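Local coordinates for arabinogalactan endo-1,4-beta-galactosidase (Ignisphaera aggregans, PDB 7OSK), which probably hydrolyses internal beta-1,4-galactosidic bonds of arabinogalactan, through the family 53 glycoside hydrolase domain that makes up this part of a longer protein, at residues C112-R116 against A172-M176; D78-K84 against K123-F129; P47-I51 against V88-R92; P144-P150 against N194-D200. The contacts are given in a common frame with arbitrary orientation. Residue numbers count along the deposited sequence, not the author numbering.

Interaction 1: C112-R116 against A172-M176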
loop_
_atom_site.group_PDB
_atom_site.type_symbol
_atom_site.label_atom_id
_atom_site.label_comp_id
_atom_site.label_asym_id
_atom_site.label_seq_id
_atom_site.Cartn_x
_atom_site.Cartn_y
_atom_site.Cartn_z
ATOM N N CYS A 112 2.700 -10.494 7.942
ATOM C CA CYS A 112 3.457 -9.252 7.986
ATOM C C CYS A 112 3.599 -8.672 9.392
ATOM O O CYS A 112 3.161 -7.552 9.653
ATOM C CB CYS A 112 2.790 -8.224 7.071
ATOM S SG CYS A 112 2.536 -8.825 5.389
ATOM N N ASP A 113 4.221 -9.425 10.293
ATOM C CA ASP A 113 4.470 -8.927 11.640
ATOM C C ASP A 113 5.681 -7.999 11.627
ATOM O O ASP A 113 6.413 -7.935 10.640
ATOM C CB ASP A 113 4.676 -10.082 12.628
ATOM C CG ASP A 113 5.906 -10.911 12.317
ATOM O OD1 ASP A 113 6.391 -10.853 11.171
ATOM O OD2 ASP A 113 6.385 -11.628 13.223
ATOM N N LEU A 114 5.885 -7.284 12.728
ATOM C CA LEU A 114 6.888 -6.223 12.786
ATOM C C LEU A 114 8.321 -6.729 12.572
ATOM O O LEU A 114 9.093 -6.091 11.856
ATOM C CB LEU A 114 6.786 -5.487 14.125
ATOM C CG LEU A 114 7.662 -4.245 14.297
ATOM C CD1 LEU A 114 7.186 -3.119 13.389
ATOM C CD2 LEU A 114 7.669 -3.802 15.754
ATOM N N PRO A 115 8.689 -7.867 13.191
ATOM C CA PRO A 115 10.055 -8.366 12.978
ATOM C C PRO A 115 10.371 -8.710 11.519
ATOM O O PRO A 115 11.457 -8.367 11.052
ATOM C CB PRO A 115 10.106 -9.626 13.849
ATOM C CG PRO A 115 9.087 -9.400 14.897
ATOM C CD PRO A 115 7.981 -8.659 14.213
ATOM N N ARG A 116 9.451 -9.371 10.818
ATOM C CA ARG A 116 9.688 -9.758 9.427
ATOM C C ARG A 116 9.635 -8.557 8.488
ATOM O O ARG A 116 10.403 -8.478 7.531
ATOM C CB ARG A 116 8.672 -10.813 8.975
ATOM C CG ARG A 116 8.574 -10.966 7.461
ATOM C CD ARG A 116 8.060 -12.338 7.031
ATOM N NE ARG A 116 7.018 -12.865 7.913
ATOM C CZ ARG A 116 7.151 -13.926 8.708
ATOM N NH1 ARG A 116 8.287 -14.614 8.758
ATOM N NH2 ARG A 116 6.130 -14.308 9.463
ATOM N N ALA A 172 6.877 0.299 18.383
ATOM C CA ALA A 172 6.973 -0.242 17.031
ATOM C C ALA A 172 8.004 0.540 16.226
ATOM O O ALA A 172 8.935 -0.041 15.680
ATOM C CB ALA A 172 5.623 -0.210 16.337
ATOM N N LEU A 173 7.846 1.859 16.168
ATOM C CA LEU A 173 8.764 2.696 15.401
ATOM C C LEU A 173 10.135 2.783 16.069
ATOM O O LEU A 173 11.146 2.957 15.390
ATOM C CB LEU A 173 8.176 4.095 15.209
ATOM C CG LEU A 173 6.913 4.160 14.343
ATOM C CD1 LEU A 173 6.363 5.571 14.301
ATOM C CD2 LEU A 173 7.177 3.658 12.931
ATOM N N LYS A 174 10.171 2.658 17.394
ATOM C CA LYS A 174 11.444 2.596 18.107
ATOM C C LYS A 174 12.194 1.319 17.741
ATOM O O LYS A 174 13.425 1.296 17.732
ATOM C CB LYS A 174 11.231 2.660 19.623
ATOM C CG LYS A 174 11.471 4.034 20.240
ATOM C CD LYS A 174 12.935 4.449 20.135
ATOM C CE LYS A 174 13.182 5.805 20.770
ATOM N NZ LYS A 174 14.541 6.318 20.449
ATOM N N TYR A 175 11.446 0.260 17.445
ATOM C CA TYR A 175 12.035 -1.005 17.023
ATOM C C TYR A 175 12.662 -0.867 15.636
ATOM O O TYR A 175 13.787 -1.320 15.405
ATOM C CB TYR A 175 10.978 -2.116 17.033
ATOM C CG TYR A 175 11.450 -3.451 16.498
ATOM C CD1 TYR A 175 11.363 -3.747 15.143
ATOM C CD2 TYR A 175 11.968 -4.418 17.347
ATOM C CE1 TYR A 175 11.787 -4.965 14.648
ATOM C CE2 TYR A 175 12.394 -5.643 16.859
ATOM C CZ TYR A 175 12.302 -5.909 15.510
ATOM O OH TYR A 175 12.725 -7.125 15.019
ATOM N N MET A 176 11.940 -0.227 14.722
ATOM C CA MET A 176 12.408 -0.071 13.348
ATOM C C MET A 176 13.614 0.864 13.271
ATOM O O MET A 176 14.512 0.664 12.451
ATOM C CB MET A 176 11.284 0.462 12.456
ATOM C CG MET A 176 9.979 -0.303 12.576
ATOM S SD MET A 176 8.783 0.083 11.284
ATOM C CE MET A 176 9.601 -0.626 9.855
#

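Interaction 2: D78-K84 against K123-F129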
loop_
_atom_site.group_PDB
_atom_site.type_symbol
_atom_site.label_atom_id
_atom_site.label_comp_id
_atom_site.label_asym_id
_atom_site.label_seq_id
_atom_site.Cartn_x
_atom_site.Cartn_y
_atom_site.Cartn_z
ATOM N N ASP A 78 18.648 -10.414 -6.438
ATOM C CA ASP A 78 17.994 -9.870 -5.258
ATOM C C ASP A 78 16.798 -9.045 -5.718
ATOM O O ASP A 78 16.938 -8.183 -6.585
ATOM C CB ASP A 78 18.969 -9.015 -4.446
ATOM C CG ASP A 78 18.444 -8.672 -3.062
ATOM O OD1 ASP A 78 17.213 -8.509 -2.902
ATOM O OD2 ASP A 78 19.271 -8.558 -2.131
ATOM N N LEU A 79 15.629 -9.315 -5.145
ATOM C CA LEU A 79 14.396 -8.641 -5.551
ATOM C C LEU A 79 14.538 -7.122 -5.548
ATOM O O LEU A 79 14.152 -6.455 -6.507
ATOM C CB LEU A 79 13.242 -9.053 -4.634
ATOM C CG LEU A 79 11.940 -8.260 -4.772
ATOM C CD1 LEU A 79 11.369 -8.377 -6.176
ATOM C CD2 LEU A 79 10.932 -8.729 -3.743
ATOM N N LEU A 80 15.094 -6.581 -4.469
ATOM C CA LEU A 80 15.237 -5.137 -4.333
ATOM C C LEU A 80 16.142 -4.563 -5.417
ATOM O O LEU A 80 15.961 -3.425 -5.845
ATOM C CB LEU A 80 15.782 -4.783 -2.948
ATOM C CG LEU A 80 14.813 -4.959 -1.778
ATOM C CD1 LEU A 80 15.535 -4.741 -0.460
ATOM C CD2 LEU A 80 13.624 -4.012 -1.901
ATOM N N ASP A 81 17.117 -5.350 -5.863
ATOM C CA ASP A 81 17.983 -4.926 -6.955
ATOM C C ASP A 81 17.197 -4.882 -8.262
ATOM O O ASP A 81 17.404 -3.993 -9.086
ATOM C CB ASP A 81 19.192 -5.857 -7.096
ATOM C CG ASP A 81 20.195 -5.693 -5.970
ATOM O OD1 ASP A 81 20.293 -4.580 -5.413
ATOM O OD2 ASP A 81 20.893 -6.676 -5.647
ATOM N N ILE A 82 16.293 -5.841 -8.446
ATOM C CA ILE A 82 15.468 -5.882 -9.647
ATOM C C ILE A 82 14.542 -4.670 -9.687
ATOM O O ILE A 82 14.347 -4.061 -10.738
ATOM C CB ILE A 82 14.628 -7.174 -9.724
ATOM C CG1 ILE A 82 15.543 -8.402 -9.714
ATOM C CG2 ILE A 82 13.757 -7.171 -10.983
ATOM C CD1 ILE A 82 14.804 -9.731 -9.683
ATOM N N LEU A 83 13.971 -4.326 -8.538
ATOM C CA LEU A 83 13.064 -3.190 -8.455
ATOM C C LEU A 83 13.797 -1.876 -8.692
ATOM O O LEU A 83 13.306 -1.004 -9.412
ATOM C CB LEU A 83 12.367 -3.161 -7.094
ATOM C CG LEU A 83 11.434 -4.335 -6.786
ATOM C CD1 LEU A 83 10.827 -4.184 -5.397
ATOM C CD2 LEU A 83 10.336 -4.455 -7.835
ATOM N N LYS A 84 14.972 -1.736 -8.086
ATOM C CA LYS A 84 15.728 -0.492 -8.179
ATOM C C LYS A 84 16.140 -0.210 -9.618
ATOM O O LYS A 84 15.981 0.909 -10.105
ATOM C CB LYS A 84 16.966 -0.538 -7.276
ATOM C CG LYS A 84 17.598 0.828 -6.996
ATOM C CD LYS A 84 16.623 1.789 -6.307
ATOM C CE LYS A 84 17.265 3.135 -6.009
ATOM N NZ LYS A 84 16.278 4.098 -5.445
ATOM N N LYS A 123 16.726 -3.542 4.838
ATOM C CA LYS A 123 17.520 -3.852 3.657
ATOM C C LYS A 123 17.189 -2.898 2.517
ATOM O O LYS A 123 18.065 -2.524 1.736
ATOM C CB LYS A 123 17.287 -5.300 3.224
ATOM C CG LYS A 123 17.818 -6.328 4.211
ATOM C CD LYS A 123 17.379 -7.736 3.846
ATOM C CE LYS A 123 17.800 -8.742 4.907
ATOM N NZ LYS A 123 17.277 -10.105 4.614
ATOM N N ALA A 124 15.922 -2.504 2.427
ATOM C CA ALA A 124 15.473 -1.576 1.396
ATOM C C ALA A 124 16.073 -0.191 1.608
ATOM O O ALA A 124 16.592 0.419 0.672
ATOM C CB ALA A 124 13.960 -1.497 1.378
ATOM N N LYS A 125 16.000 0.304 2.842
ATOM C CA LYS A 125 16.532 1.621 3.163
ATOM C C LYS A 125 18.050 1.620 3.015
ATOM O O LYS A 125 18.660 2.653 2.741
ATOM C CB LYS A 125 16.133 2.040 4.579
ATOM C CG LYS A 125 16.098 3.553 4.780
ATOM C CD LYS A 125 15.712 3.937 6.203
ATOM C CE LYS A 125 16.836 3.643 7.188
ATOM N NZ LYS A 125 16.479 4.021 8.589
ATOM N N ALA A 126 18.653 0.451 3.197
ATOM C CA ALA A 126 20.087 0.293 2.998
ATOM C C ALA A 126 20.430 0.374 1.514
ATOM O O ALA A 126 21.540 0.760 1.144
ATOM C CB ALA A 126 20.561 -1.025 3.583
ATOM N N LYS A 127 19.468 0.009 0.672
ATOM C CA LYS A 127 19.650 0.037 -0.777
ATOM C C LYS A 127 19.092 1.324 -1.397
ATOM O O LYS A 127 18.859 1.393 -2.604
ATOM C CB LYS A 127 18.994 -1.193 -1.414
ATOM C CG LYS A 127 19.833 -2.464 -1.299
ATOM C CD LYS A 127 19.129 -3.662 -1.922
ATOM C CE LYS A 127 20.115 -4.754 -2.317
ATOM N NZ LYS A 127 20.894 -5.284 -1.166
ATOM N N GLY A 128 18.880 2.340 -0.562
ATOM C CA GLY A 128 18.509 3.662 -1.038
ATOM C C GLY A 128 17.017 3.934 -1.132
ATOM O O GLY A 128 16.613 5.070 -1.373
ATOM N N PHE A 129 16.197 2.904 -0.944
ATOM C CA PHE A 129 14.747 3.050 -1.067
ATOM C C PHE A 129 14.150 3.919 0.037
ATOM O O PHE A 129 14.702 4.018 1.136
ATOM C CB PHE A 129 14.061 1.681 -1.038
ATOM C CG PHE A 129 14.336 0.830 -2.244
ATOM C CD1 PHE A 129 15.436 -0.011 -2.280
ATOM C CD2 PHE A 129 13.480 0.854 -3.333
ATOM C CE1 PHE A 129 15.682 -0.804 -3.385
ATOM C CE2 PHE A 129 13.723 0.063 -4.439
ATOM C CZ PHE A 129 14.823 -0.768 -4.464
#

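Interaction 3: P47-I51 against V88-R92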
loop_
_atom_site.group_PDB
_atom_site.type_symbol
_atom_site.label_atom_id
_atom_site.label_comp_id
_atom_site.label_asym_id
_atom_site.label_seq_id
_atom_site.Cartn_x
_atom_site.Cartn_y
_atom_site.Cartn_z
ATOM N N PRO A 47 9.136 14.815 -11.989
ATOM C CA PRO A 47 10.301 14.943 -11.097
ATOM C C PRO A 47 11.049 13.628 -10.883
ATOM O O PRO A 47 10.426 12.568 -10.873
ATOM C CB PRO A 47 9.684 15.427 -9.780
ATOM C CG PRO A 47 8.413 16.077 -10.167
ATOM C CD PRO A 47 7.905 15.306 -11.340
ATOM N N VAL A 48 12.366 13.702 -10.705
ATOM C CA VAL A 48 13.185 12.505 -10.517
ATOM C C VAL A 48 13.007 11.890 -9.127
ATOM O O VAL A 48 13.403 10.746 -8.898
ATOM C CB VAL A 48 14.688 12.802 -10.740
ATOM C CG1 VAL A 48 14.957 13.128 -12.202
ATOM C CG2 VAL A 48 15.164 13.938 -9.835
ATOM N N ASP A 49 12.412 12.648 -8.210
ATOM C CA ASP A 49 12.171 12.178 -6.845
ATOM C C ASP A 49 10.704 11.789 -6.643
ATOM O O ASP A 49 10.242 11.621 -5.514
ATOM C CB ASP A 49 12.578 13.254 -5.834
ATOM C CG ASP A 49 11.890 14.582 -6.084
ATOM O OD1 ASP A 49 11.519 14.851 -7.248
ATOM O OD2 ASP A 49 11.724 15.359 -5.119
ATOM N N PHE A 50 9.985 11.649 -7.752
ATOM C CA PHE A 50 8.587 11.224 -7.747
ATOM C C PHE A 50 8.471 9.815 -7.166
ATOM O O PHE A 50 9.282 8.948 -7.485
ATOM C CB PHE A 50 8.035 11.275 -9.174
ATOM C CG PHE A 50 6.538 11.221 -9.266
ATOM C CD1 PHE A 50 5.774 12.343 -9.002
ATOM C CD2 PHE A 50 5.896 10.058 -9.649
ATOM C CE1 PHE A 50 4.398 12.299 -9.098
ATOM C CE2 PHE A 50 4.521 10.011 -9.748
ATOM C CZ PHE A 50 3.773 11.133 -9.476
ATOM N N ILE A 51 7.477 9.582 -6.309
ATOM C CA ILE A 51 7.333 8.272 -5.678
ATOM C C ILE A 51 6.815 7.254 -6.684
ATOM O O ILE A 51 5.632 7.234 -7.020
ATOM C CB ILE A 51 6.396 8.314 -4.444
ATOM C CG1 ILE A 51 7.019 9.178 -3.347
ATOM C CG2 ILE A 51 6.118 6.894 -3.915
ATOM C CD1 ILE A 51 6.203 9.260 -2.076
ATOM N N VAL A 88 11.945 1.619 -9.557
ATOM C CA VAL A 88 11.244 1.724 -8.283
ATOM C C VAL A 88 12.158 2.331 -7.223
ATOM O O VAL A 88 13.280 1.866 -7.030
ATOM C CB VAL A 88 10.731 0.348 -7.806
ATOM C CG1 VAL A 88 10.091 0.452 -6.426
ATOM C CG2 VAL A 88 9.735 -0.221 -8.807
ATOM N N ASN A 89 11.670 3.361 -6.534
ATOM C CA ASN A 89 12.469 4.076 -5.537
ATOM C C ASN A 89 11.873 4.049 -4.133
ATOM O O ASN A 89 12.530 4.450 -3.172
ATOM C CB ASN A 89 12.663 5.530 -5.966
ATOM C CG ASN A 89 11.361 6.209 -6.330
ATOM O OD1 ASN A 89 10.282 5.659 -6.115
ATOM N ND2 ASN A 89 11.454 7.416 -6.876
ATOM N N TRP A 90 10.630 3.587 -4.021
ATOM C CA TRP A 90 9.949 3.506 -2.731
ATOM C C TRP A 90 9.394 2.112 -2.472
ATOM O O TRP A 90 9.025 1.394 -3.403
ATOM C CB TRP A 90 8.814 4.528 -2.656
ATOM C CG TRP A 90 9.252 5.889 -2.230
ATOM C CD1 TRP A 90 9.917 6.809 -2.983
ATOM C CD2 TRP A 90 9.045 6.492 -0.948
ATOM N NE1 TRP A 90 10.142 7.949 -2.248
ATOM C CE2 TRP A 90 9.615 7.779 -0.995
ATOM C CE3 TRP A 90 8.433 6.067 0.235
ATOM C CZ2 TRP A 90 9.593 8.645 0.098
ATOM C CZ3 TRP A 90 8.412 6.930 1.319
ATOM C CH2 TRP A 90 8.988 8.203 1.242
ATOM N N ILE A 91 9.337 1.749 -1.193
ATOM C CA ILE A 91 8.805 0.465 -0.756
ATOM C C ILE A 91 7.706 0.688 0.277
ATOM O O ILE A 91 7.897 1.418 1.252
ATOM C CB ILE A 91 9.908 -0.432 -0.145
ATOM C CG1 ILE A 91 11.059 -0.635 -1.137
ATOM C CG2 ILE A 91 9.334 -1.777 0.288
ATOM C CD1 ILE A 91 10.669 -1.368 -2.412
ATOM N N ARG A 92 6.558 0.057 0.056
ATOM C CA ARG A 92 5.441 0.134 0.992
ATOM C C ARG A 92 5.215 -1.222 1.646
ATOM O O ARG A 92 5.133 -2.241 0.965
ATOM C CB ARG A 92 4.172 0.603 0.280
ATOM C CG ARG A 92 2.949 0.723 1.177
ATOM C CD ARG A 92 1.774 1.314 0.411
ATOM N NE ARG A 92 0.578 1.464 1.244
ATOM C CZ ARG A 92 -0.418 0.583 1.307
ATOM N NH1 ARG A 92 -0.383 -0.533 0.589
ATOM N NH2 ARG A 92 -1.457 0.819 2.092
HETATM O O HOH W 1 11.403 10.122 -3.853
#

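Interaction 4: P144-P150 against N194-D200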
loop_
_atom_site.group_PDB
_atom_site.type_symbol
_atom_site.label_atom_id
_atom_site.label_comp_id
_atom_site.label_asym_id
_atom_site.label_seq_id
_atom_site.Cartn_x
_atom_site.Cartn_y
_atom_site.Cartn_z
ATOM N N PRO A 144 -12.196 -0.879 4.575
ATOM C CA PRO A 144 -13.442 -0.276 5.069
ATOM C C PRO A 144 -14.577 -1.258 5.365
ATOM O O PRO A 144 -15.653 -0.797 5.741
ATOM C CB PRO A 144 -13.844 0.664 3.928
ATOM C CG PRO A 144 -12.565 0.995 3.251
ATOM C CD PRO A 144 -11.777 -0.274 3.299
ATOM N N SER A 145 -14.352 -2.560 5.206
ATOM C CA SER A 145 -15.381 -3.559 5.501
ATOM C C SER A 145 -15.024 -4.371 6.748
ATOM O O SER A 145 -15.884 -5.023 7.339
ATOM C CB SER A 145 -15.584 -4.491 4.306
ATOM O OG SER A 145 -14.459 -5.328 4.107
ATOM N N LYS A 146 -13.755 -4.327 7.142
ATOM C CA LYS A 146 -13.296 -5.014 8.345
ATOM C C LYS A 146 -12.144 -4.248 8.986
ATOM O O LYS A 146 -11.140 -3.972 8.338
ATOM C CB LYS A 146 -12.873 -6.454 8.021
ATOM C CG LYS A 146 -11.804 -6.580 6.937
ATOM C CD LYS A 146 -11.837 -7.958 6.287
ATOM C CE LYS A 146 -10.717 -8.129 5.269
ATOM N NZ LYS A 146 -10.547 -9.549 4.834
ATOM N N GLN A 147 -12.315 -3.890 10.255
ATOM C CA GLN A 147 -11.284 -3.190 11.017
ATOM C C GLN A 147 -11.178 -3.802 12.408
ATOM O O GLN A 147 -11.444 -3.140 13.411
ATOM C CB GLN A 147 -11.598 -1.694 11.118
ATOM C CG GLN A 147 -11.533 -0.939 9.795
ATOM C CD GLN A 147 -10.115 -0.567 9.386
ATOM O OE1 GLN A 147 -9.185 -0.618 10.193
ATOM N NE2 GLN A 147 -9.944 -0.189 8.125
ATOM N N SER A 148 -10.793 -5.072 12.461
ATOM C CA SER A 148 -10.750 -5.804 13.720
ATOM C C SER A 148 -9.680 -5.262 14.658
ATOM O O SER A 148 -8.516 -5.126 14.276
ATOM C CB SER A 148 -10.496 -7.292 13.467
ATOM O OG SER A 148 -11.557 -7.874 12.733
ATOM N N LYS A 149 -10.078 -4.945 15.887
ATOM C CA LYS A 149 -9.109 -4.623 16.925
ATOM C C LYS A 149 -8.258 -5.859 17.171
ATOM O O LYS A 149 -8.788 -6.969 17.193
ATOM C CB LYS A 149 -9.800 -4.182 18.219
ATOM C CG LYS A 149 -10.612 -2.906 18.086
ATOM C CD LYS A 149 -11.123 -2.406 19.433
ATOM C CE LYS A 149 -12.168 -3.331 20.035
ATOM N NZ LYS A 149 -12.718 -2.785 21.308
ATOM N N PRO A 150 -6.937 -5.682 17.343
ATOM C CA PRO A 150 -6.082 -6.839 17.637
ATOM C C PRO A 150 -6.602 -7.652 18.824
ATOM O O PRO A 150 -7.314 -7.104 19.668
ATOM C CB PRO A 150 -4.725 -6.200 17.945
ATOM C CG PRO A 150 -4.733 -4.926 17.171
ATOM C CD PRO A 150 -6.152 -4.443 17.190
ATOM N N ASN A 194 -14.297 4.176 7.001
ATOM C CA ASN A 194 -15.287 3.972 8.049
ATOM C C ASN A 194 -14.610 3.880 9.408
ATOM O O ASN A 194 -15.134 3.268 10.341
ATOM C CB ASN A 194 -16.099 2.710 7.763
ATOM C CG ASN A 194 -16.814 2.774 6.430
ATOM O OD1 ASN A 194 -17.253 3.839 6.003
ATOM N ND2 ASN A 194 -16.926 1.634 5.759
ATOM N N GLY A 195 -13.437 4.497 9.510
ATOM C CA GLY A 195 -12.656 4.462 10.729
ATOM C C GLY A 195 -11.850 3.184 10.846
ATOM O O GLY A 195 -11.742 2.413 9.892
ATOM N N PHE A 196 -11.283 2.966 12.029
ATOM C CA PHE A 196 -10.500 1.769 12.326
ATOM C C PHE A 196 -10.728 1.373 13.776
ATOM O O PHE A 196 -11.307 2.137 14.544
ATOM C CB PHE A 196 -8.996 1.980 12.053
ATOM C CG PHE A 196 -8.303 2.947 13.001
ATOM C CD1 PHE A 196 -8.962 4.053 13.527
ATOM C CD2 PHE A 196 -6.974 2.747 13.351
ATOM C CE1 PHE A 196 -8.309 4.930 14.385
ATOM C CE2 PHE A 196 -6.320 3.622 14.210
ATOM C CZ PHE A 196 -6.987 4.712 14.726
ATOM N N LEU A 197 -10.277 0.176 14.142
ATOM C CA LEU A 197 -10.428 -0.326 15.504
ATOM C C LEU A 197 -11.894 -0.340 15.935
ATOM O O LEU A 197 -12.262 0.286 16.930
ATOM C CB LEU A 197 -9.601 0.520 16.477
ATOM C CG LEU A 197 -8.082 0.408 16.341
ATOM C CD1 LEU A 197 -7.401 1.477 17.175
ATOM C CD2 LEU A 197 -7.616 -0.974 16.757
ATOM N N TRP A 198 -12.727 -1.055 15.183
ATOM C CA TRP A 198 -14.162 -1.088 15.449
ATOM C C TRP A 198 -14.491 -1.793 16.765
ATOM O O TRP A 198 -13.787 -2.720 17.166
ATOM C CB TRP A 198 -14.902 -1.784 14.307
ATOM C CG TRP A 198 -14.867 -1.034 13.014
ATOM C CD1 TRP A 198 -14.522 0.270 12.835
ATOM C CD2 TRP A 198 -15.187 -1.546 11.717
ATOM N NE1 TRP A 198 -14.609 0.607 11.505
ATOM C CE2 TRP A 198 -15.016 -0.494 10.798
ATOM C CE3 TRP A 198 -15.603 -2.794 11.244
ATOM C CZ2 TRP A 198 -15.243 -0.649 9.435
ATOM C CZ3 TRP A 198 -15.829 -2.945 9.890
ATOM C CH2 TRP A 198 -15.649 -1.879 9.001
ATOM N N PRO A 199 -15.569 -1.360 17.442
ATOM C CA PRO A 199 -16.442 -0.234 17.091
ATOM C C PRO A 199 -15.972 1.101 17.676
ATOM O O PRO A 199 -16.528 2.141 17.326
ATOM C CB PRO A 199 -17.785 -0.645 17.692
ATOM C CG PRO A 199 -17.414 -1.430 18.899
ATOM C CD PRO A 199 -16.102 -2.113 18.593
ATOM N N ASP A 200 -14.960 1.067 18.541
ATOM C CA ASP A 200 -14.540 2.251 19.295
ATOM C C ASP A 200 -14.079 3.419 18.419
ATOM O O ASP A 200 -14.196 4.581 18.818
ATOM C CB ASP A 200 -13.419 1.881 20.265
ATOM C CG ASP A 200 -13.911 1.042 21.430
ATOM O OD1 ASP A 200 -14.680 0.084 21.191
ATOM O OD2 ASP A 200 -13.536 1.344 22.586
HETATM O O HOH W 2 -8.255 -1.421 12.556
HETATM O O HOH W 3 -12.300 1.973 7.400
HETATM O O HOH W 4 -12.643 -5.911 16.400
#

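Interaction 1: C112-R116 against A172-M176
Leu114 does most of the work here. It sits in the first turn of helix 114-126 and reaches across to helix 158-178, where CD2 rests 3.8 Å from Ala172 CA and 3.7 Å from Tyr175 CD1, and CD1 lies 4.0 Å from Met176 CG. Because Ala172 has so small a side chain, the leucine can come right up to the backbone of the facing helix. Tyr175, the second main contributor, points toward helix 114-126 and lies along its first turn, so that its OH comes within 3.6 Å of Pro115 CA. Pro115 completes the contact at its more exposed border. No hydrogen bond crosses between the segments, and the fit is one of apolar packing with a modest 220 Å² buried.

The start of the helix is fixed separately. Asp113 is the N-cap, its OD1 accepting a weak 3.4 Å bond from Arg116 N, while Arg116, whose CA-to-CB bond points away from the facing helix, forms a salt bridge with Glu64. On the inner side, Ala172 and Met176 also pack on Phe135 and Ile133 of strand 130-135, respectively, and Leu114 touches Val95 of strand 90-95. Two helices successive in the outer layer, leaning on each other and on the strands they enclose, are the standard arrangement of a (beta/alpha)8 TIM barrel.

Interaction 2: D78-K84 against K123-F129
This is helix-to-helix packing in the outer layer of the TIM barrel: helix 79-85 lies against the C-terminal end of helix 114-126 and the turn that leads into strand 130-135. Both helices have a defined terminus here. Asp78 is the N-cap of the first, OD1 accepting from Leu80 N at 3.3 Å. The second closes in a Schellman motif, with Phe129 N bonded to Ala124 O at 3.0 Å and Gly128, at positive phi, as the C-prime residue.

The apolar part centres on Leu80, whose CD1 lies 3.7 Å from Ala124 CA, and on Phe129, which the Schellman turn delivers into the groove between the helices. Leu80 CD2 lies over one face of the phenyl ring, and Leu83 CB is 4.3 Å from Phe129 CZ. Ile91 of strand 90-95 lies beneath, touching Leu80, Leu83, Ala124 and Phe129.

Charges gather toward the solvent. Lys127 lays its aliphatic chain on Leu80, CD to CB 3.7 Å, and carries its NZ to a long salt bridge with Asp78 OD2 at 3.8 Å. No hydrogen bond links the segments.

Lys84 covers the other face of Phe129 with both its chain and its charge: CD makes a CH-pi contact 4.0 Å from the ring centroid, and NZ a cation-pi contact 4.9 Å from it, 13° off the ring normal.

Interaction 3: P47-I51 against V88-R92
Val88 opens the second segment with its side chain turned away from 47-51, packing on Leu83 of helix 79-85. Asn89 makes the polar link. Its side chain points at the loop, and ND2 donates a short, nearly straight hydrogen bond to Phe50 O, 2.7 Å long with an angle of 173° at the hydrogen. Its OD1 accepts from Arg52 N, so one amide grips the backbone on both flanks of Ile51 just where strand 51-55 begins.

Trp90 comes next and supplies the apolar half of the contact. Ile51 CG1 sits over the indole face, 3.7 Å from the centroid of the five-membered ring in a CH-pi contact, and Ile51 CG2 is 3.7 Å from Trp90 CG. The indole nitrogen reaches the turn through water: Trp90 NE1 donates to water 1 at 3.0 Å, and that water donates to Asp49 O at 2.5 Å. The carbonyl belongs to a type I turn, Pro47 to Phe50.

Ile91 and Arg92 leave the loop behind. Ile91 faces the outer helices, and Arg92 forms salt bridges with Asp55 and Glu292. Strand 90-95 runs parallel beside 51-55, which on its other side pairs with 346-352 to close the barrel, while Phe50 packs against helix 324-342.

Interaction 4: P144-P150 against N194-D200
This is a loop-to-loop contact of mixed chemistry, joining the long connections that follow barrel strands 130-135 and 185-188. Trp198 and Gln147 form its middle: Gln147 CB stands over the indole, 3.6 Å from the centroid of the five-membered ring, a CH-pi contact, while Trp198 N donates to Gln147 O at 3.0 Å. The indole is held from its own segment, Trp198 NE1 donating to Asn194 O at 3.0 Å. At one end, Asn194 ND2 donates to Pro144 O at 2.7 Å. At the other, Lys149 NZ forms a salt bridge with Asp200 OD1 at 3.5 Å and also hydrogen-bonds to Ala154 O. Water 2 links Gln147 OE1, at 2.7 Å, to Leu197 N, at 3.0 Å; Gln147 NE2 donates to Asn190 O.

Beneath the backbone, Leu197 CD2 meets Pro150 CD at 3.8 Å and reaches down to helices 158-178 and 206-223. These beta-to-alpha loops lie at the C-terminal end of the strands, the end where TIM-barrel glycosidases carry their substrate cleft.

How the interactions relate
Interactions 1 and 2 both use helix 114-126, its first turn and its C-terminal end respectively, packing there on helix 158-178, which follows it, and on helix 79-85, which precedes it. Interaction 2 touches interaction 3 directly: Leu83 O is 3.0 Å from Val88 N, a probable hydrogen bond. Interaction 3 lies nearest the chain's centre, about 13 Å centre to centre, where a strand begins; interactions 1, 2 and 4 lie at about 17 to 18 Å, in the helical layer and the loops. The helix pairs depend on apolar packing, with charges added in interaction 2, whereas interactions 3 and 4 add side-chain amide to carbonyl hydrogen bonds and bridging waters to CH-pi packing on a tryptophan.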